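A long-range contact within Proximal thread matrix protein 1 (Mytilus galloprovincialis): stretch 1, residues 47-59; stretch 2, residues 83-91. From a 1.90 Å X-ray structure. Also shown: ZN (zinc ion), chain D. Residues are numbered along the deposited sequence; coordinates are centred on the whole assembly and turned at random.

Stretch 1 (47-59) AEECDVQADIIVL
Stretch 2 83-91: ELVDSFTTV

Stretch 1 is extended, strand through E48 and E49 and again at 54-59, interrupted where D51 (phi/psi -97/1) kinks the chain. Stretch 2 leaves a helix ending at V85 and folds through two successive type I turns, V85 to F88 and F88 to V91. A single beta bridge pairs C50 with F88 (CA to CA 5.1 Å), in parallel register: E49 lies beside S87, D51 beside T89. C50 N donates to S87 O (2.8 Å), T89 N to C50 O (3.2 Å). S87 (chi1 m) turns OG back to E83 O (2.6 Å). Water 1 donates to C50 O (2.6 Å) and V52 O (2.8 Å) and accepts from T90 N (3.3 Å).

The contact buries 538 Å², both sides summed. F88 (chi1 -71°, chi2 -85°) offers a flat ring face to the I56 methyl (chi1 m, chi2 144°), CD1 3.5 Å from the F88 ring centroid; C50 CB (chi1 t) approaches obliquely, 3.7 Å from F88 CE1. V58 CG2 meets L84 CD1 at 4.4 Å. Short T89 (chi1 p) serves two partners: OG1 donates to D51 OD1 (3.0 Å), CG2 touches E49 CD (3.5 Å). T90 (chi1 p) sets CG2 3.4 Å from D51 O. Acidic E49 (chi1 p, chi2 t) and D51 (chi1 m) suit zinc, bound by E49 OE2 (2.0 Å) and D51 OD1 (2.2 Å) and OD2 (2.1 Å).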

# COMPACT_ATOMS: atom_id res chain seq x y z
N ALA A 47 4.00 -19.30 -14.90
CA ALA A 47 4.03 -19.73 -13.50
C ALA A 47 5.26 -19.13 -12.82
O ALA A 47 6.37 -19.29 -13.31
CB ALA A 47 4.06 -21.25 -13.40
N GLU A 48 5.09 -18.44 -11.70
CA GLU A 48 6.28 -18.04 -10.97
C GLU A 48 6.41 -18.53 -9.56
O GLU A 48 5.52 -19.19 -9.01
CB GLU A 48 6.54 -16.54 -10.96
CG GLU A 48 5.46 -15.61 -11.29
CD GLU A 48 6.06 -14.45 -12.05
OE1 GLU A 48 6.43 -14.66 -13.22
OE2 GLU A 48 6.22 -13.36 -11.47
N GLU A 49 7.57 -18.20 -9.01
CA GLU A 49 7.97 -18.57 -7.67
C GLU A 49 8.54 -17.36 -6.95
O GLU A 49 8.91 -16.35 -7.56
CB GLU A 49 9.04 -19.67 -7.71
CG GLU A 49 10.38 -19.21 -8.27
CD GLU A 49 11.34 -20.36 -8.51
OE1 GLU A 49 10.88 -21.47 -8.86
OE2 GLU A 49 12.57 -20.15 -8.37
N CYS A 50 8.60 -17.50 -5.64
CA CYS A 50 9.17 -16.51 -4.77
C CYS A 50 10.13 -17.26 -3.86
O CYS A 50 9.75 -18.26 -3.27
CB CYS A 50 8.07 -15.85 -3.94
SG CYS A 50 8.68 -14.58 -2.83
N ASP A 51 11.36 -16.78 -3.77
CA ASP A 51 12.40 -17.46 -2.99
C ASP A 51 12.54 -16.83 -1.59
O ASP A 51 13.36 -17.27 -0.79
CB ASP A 51 13.76 -17.40 -3.72
CG ASP A 51 13.72 -18.03 -5.12
OD1 ASP A 51 12.82 -18.84 -5.44
OD2 ASP A 51 14.60 -17.70 -5.94
N VAL A 52 11.72 -15.83 -1.32
CA VAL A 52 11.80 -15.08 -0.07
C VAL A 52 11.38 -15.93 1.12
O VAL A 52 10.45 -16.71 1.02
CB VAL A 52 10.90 -13.82 -0.13
CG1 VAL A 52 10.94 -13.05 1.19
CG2 VAL A 52 11.36 -12.91 -1.27
N GLN A 53 12.09 -15.79 2.24
CA GLN A 53 11.73 -16.51 3.47
C GLN A 53 10.60 -15.79 4.19
O GLN A 53 10.73 -14.62 4.55
CB GLN A 53 12.94 -16.65 4.39
CG GLN A 53 13.96 -17.64 3.87
CD GLN A 53 15.21 -17.70 4.73
OE1 GLN A 53 15.18 -17.38 5.92
NE2 GLN A 53 16.32 -18.12 4.13
N ALA A 54 9.50 -16.49 4.40
CA ALA A 54 8.27 -15.84 4.84
C ALA A 54 7.43 -16.74 5.73
O ALA A 54 7.51 -17.98 5.64
CB ALA A 54 7.45 -15.42 3.62
N ASP A 55 6.65 -16.11 6.60
CA ASP A 55 5.54 -16.75 7.29
C ASP A 55 4.26 -16.22 6.62
O ASP A 55 3.99 -15.01 6.64
CB ASP A 55 5.57 -16.45 8.80
CG ASP A 55 6.70 -17.19 9.54
OD1 ASP A 55 7.07 -18.32 9.14
OD2 ASP A 55 7.22 -16.65 10.55
N ILE A 56 3.52 -17.11 5.96
CA ILE A 56 2.36 -16.72 5.18
C ILE A 56 1.07 -17.25 5.84
O ILE A 56 0.95 -18.43 6.13
CB ILE A 56 2.45 -17.26 3.75
CG1 ILE A 56 3.75 -16.77 3.07
CG2 ILE A 56 1.26 -16.83 2.94
CD1 ILE A 56 4.37 -17.79 2.14
N ILE A 57 0.14 -16.34 6.10
CA ILE A 57 -1.17 -16.69 6.59
C ILE A 57 -2.21 -16.37 5.54
O ILE A 57 -2.29 -15.25 5.06
CB ILE A 57 -1.51 -15.90 7.87
CG1 ILE A 57 -0.46 -16.18 8.95
CG2 ILE A 57 -2.92 -16.24 8.35
CD1 ILE A 57 -0.49 -17.61 9.49
N VAL A 58 -3.00 -17.37 5.17
CA VAL A 58 -4.19 -17.14 4.36
C VAL A 58 -5.43 -17.05 5.23
O VAL A 58 -5.69 -17.92 6.05
CB VAL A 58 -4.38 -18.26 3.31
CG1 VAL A 58 -5.68 -18.06 2.55
CG2 VAL A 58 -3.19 -18.30 2.37
N LEU A 59 -6.17 -15.96 5.06
CA LEU A 59 -7.44 -15.70 5.74
C LEU A 59 -8.55 -16.03 4.74
O LEU A 59 -8.73 -15.35 3.73
CB LEU A 59 -7.47 -14.23 6.17
CG LEU A 59 -8.31 -13.72 7.34
CD1 LEU A 59 -8.38 -14.66 8.53
CD2 LEU A 59 -7.72 -12.38 7.76
N GLU A 83 -1.90 -23.86 -4.85
CA GLU A 83 -1.01 -23.31 -5.86
C GLU A 83 -0.08 -22.25 -5.26
O GLU A 83 1.09 -22.16 -5.63
CB GLU A 83 -1.83 -22.75 -7.02
CG GLU A 83 -2.52 -23.87 -7.81
CD GLU A 83 -3.64 -23.38 -8.69
OE1 GLU A 83 -3.74 -22.15 -8.90
OE2 GLU A 83 -4.42 -24.21 -9.17
N LEU A 84 -0.59 -21.47 -4.32
CA LEU A 84 0.24 -20.52 -3.56
C LEU A 84 1.36 -21.23 -2.83
O LEU A 84 2.52 -20.83 -2.91
CB LEU A 84 -0.61 -19.77 -2.53
CG LEU A 84 -1.70 -18.87 -3.13
CD1 LEU A 84 -2.60 -18.30 -2.04
CD2 LEU A 84 -1.06 -17.76 -3.95
N VAL A 85 1.01 -22.27 -2.09
CA VAL A 85 1.99 -23.06 -1.36
C VAL A 85 3.13 -23.51 -2.29
O VAL A 85 4.31 -23.40 -1.94
CB VAL A 85 1.35 -24.28 -0.72
CG1 VAL A 85 2.43 -25.23 -0.19
CG2 VAL A 85 0.40 -23.86 0.39
N ASP A 86 2.76 -23.99 -3.47
CA ASP A 86 3.74 -24.52 -4.43
C ASP A 86 4.51 -23.42 -5.15
O ASP A 86 5.39 -23.71 -5.95
CB ASP A 86 3.04 -25.43 -5.45
CG ASP A 86 2.81 -26.84 -4.92
OD1 ASP A 86 3.41 -27.19 -3.87
OD2 ASP A 86 2.04 -27.60 -5.53
N SER A 87 4.19 -22.16 -4.85
CA SER A 87 4.88 -21.01 -5.44
C SER A 87 6.04 -20.50 -4.57
O SER A 87 6.86 -19.67 -5.02
CB SER A 87 3.88 -19.88 -5.68
OG SER A 87 2.79 -20.34 -6.48
N PHE A 88 6.11 -20.97 -3.33
CA PHE A 88 7.15 -20.52 -2.41
C PHE A 88 8.20 -21.60 -2.23
O PHE A 88 7.97 -22.59 -1.55
CB PHE A 88 6.54 -20.10 -1.06
CG PHE A 88 5.75 -18.83 -1.15
CD1 PHE A 88 6.38 -17.60 -1.03
CD2 PHE A 88 4.39 -18.86 -1.39
CE1 PHE A 88 5.67 -16.44 -1.13
CE2 PHE A 88 3.67 -17.69 -1.49
CZ PHE A 88 4.32 -16.48 -1.37
N THR A 89 9.35 -21.38 -2.85
CA THR A 89 10.37 -22.41 -2.96
C THR A 89 10.93 -22.86 -1.61
O THR A 89 11.28 -24.03 -1.47
CB THR A 89 11.52 -21.95 -3.88
OG1 THR A 89 12.20 -20.83 -3.29
CG2 THR A 89 10.99 -21.54 -5.24
N THR A 90 10.97 -21.97 -0.63
CA THR A 90 11.56 -22.30 0.68
C THR A 90 10.58 -22.94 1.69
O THR A 90 10.95 -23.26 2.82
CB THR A 90 12.24 -21.07 1.34
OG1 THR A 90 11.26 -20.07 1.66
CG2 THR A 90 13.29 -20.46 0.41
N VAL A 91 9.33 -23.12 1.28
CA VAL A 91 8.38 -23.88 2.09
C VAL A 91 8.79 -25.34 2.06
O VAL A 91 8.95 -25.92 0.99
CB VAL A 91 6.92 -23.74 1.55
CG1 VAL A 91 5.95 -24.58 2.38
CG2 VAL A 91 6.49 -22.30 1.56
ZN ZN D . 13.68 -18.84 -7.42
O HOH W 1 9.94 -18.85 -0.74
O HOH W 2 15.61 -19.20 -8.16
O HOH W 3 14.76 -20.51 -6.82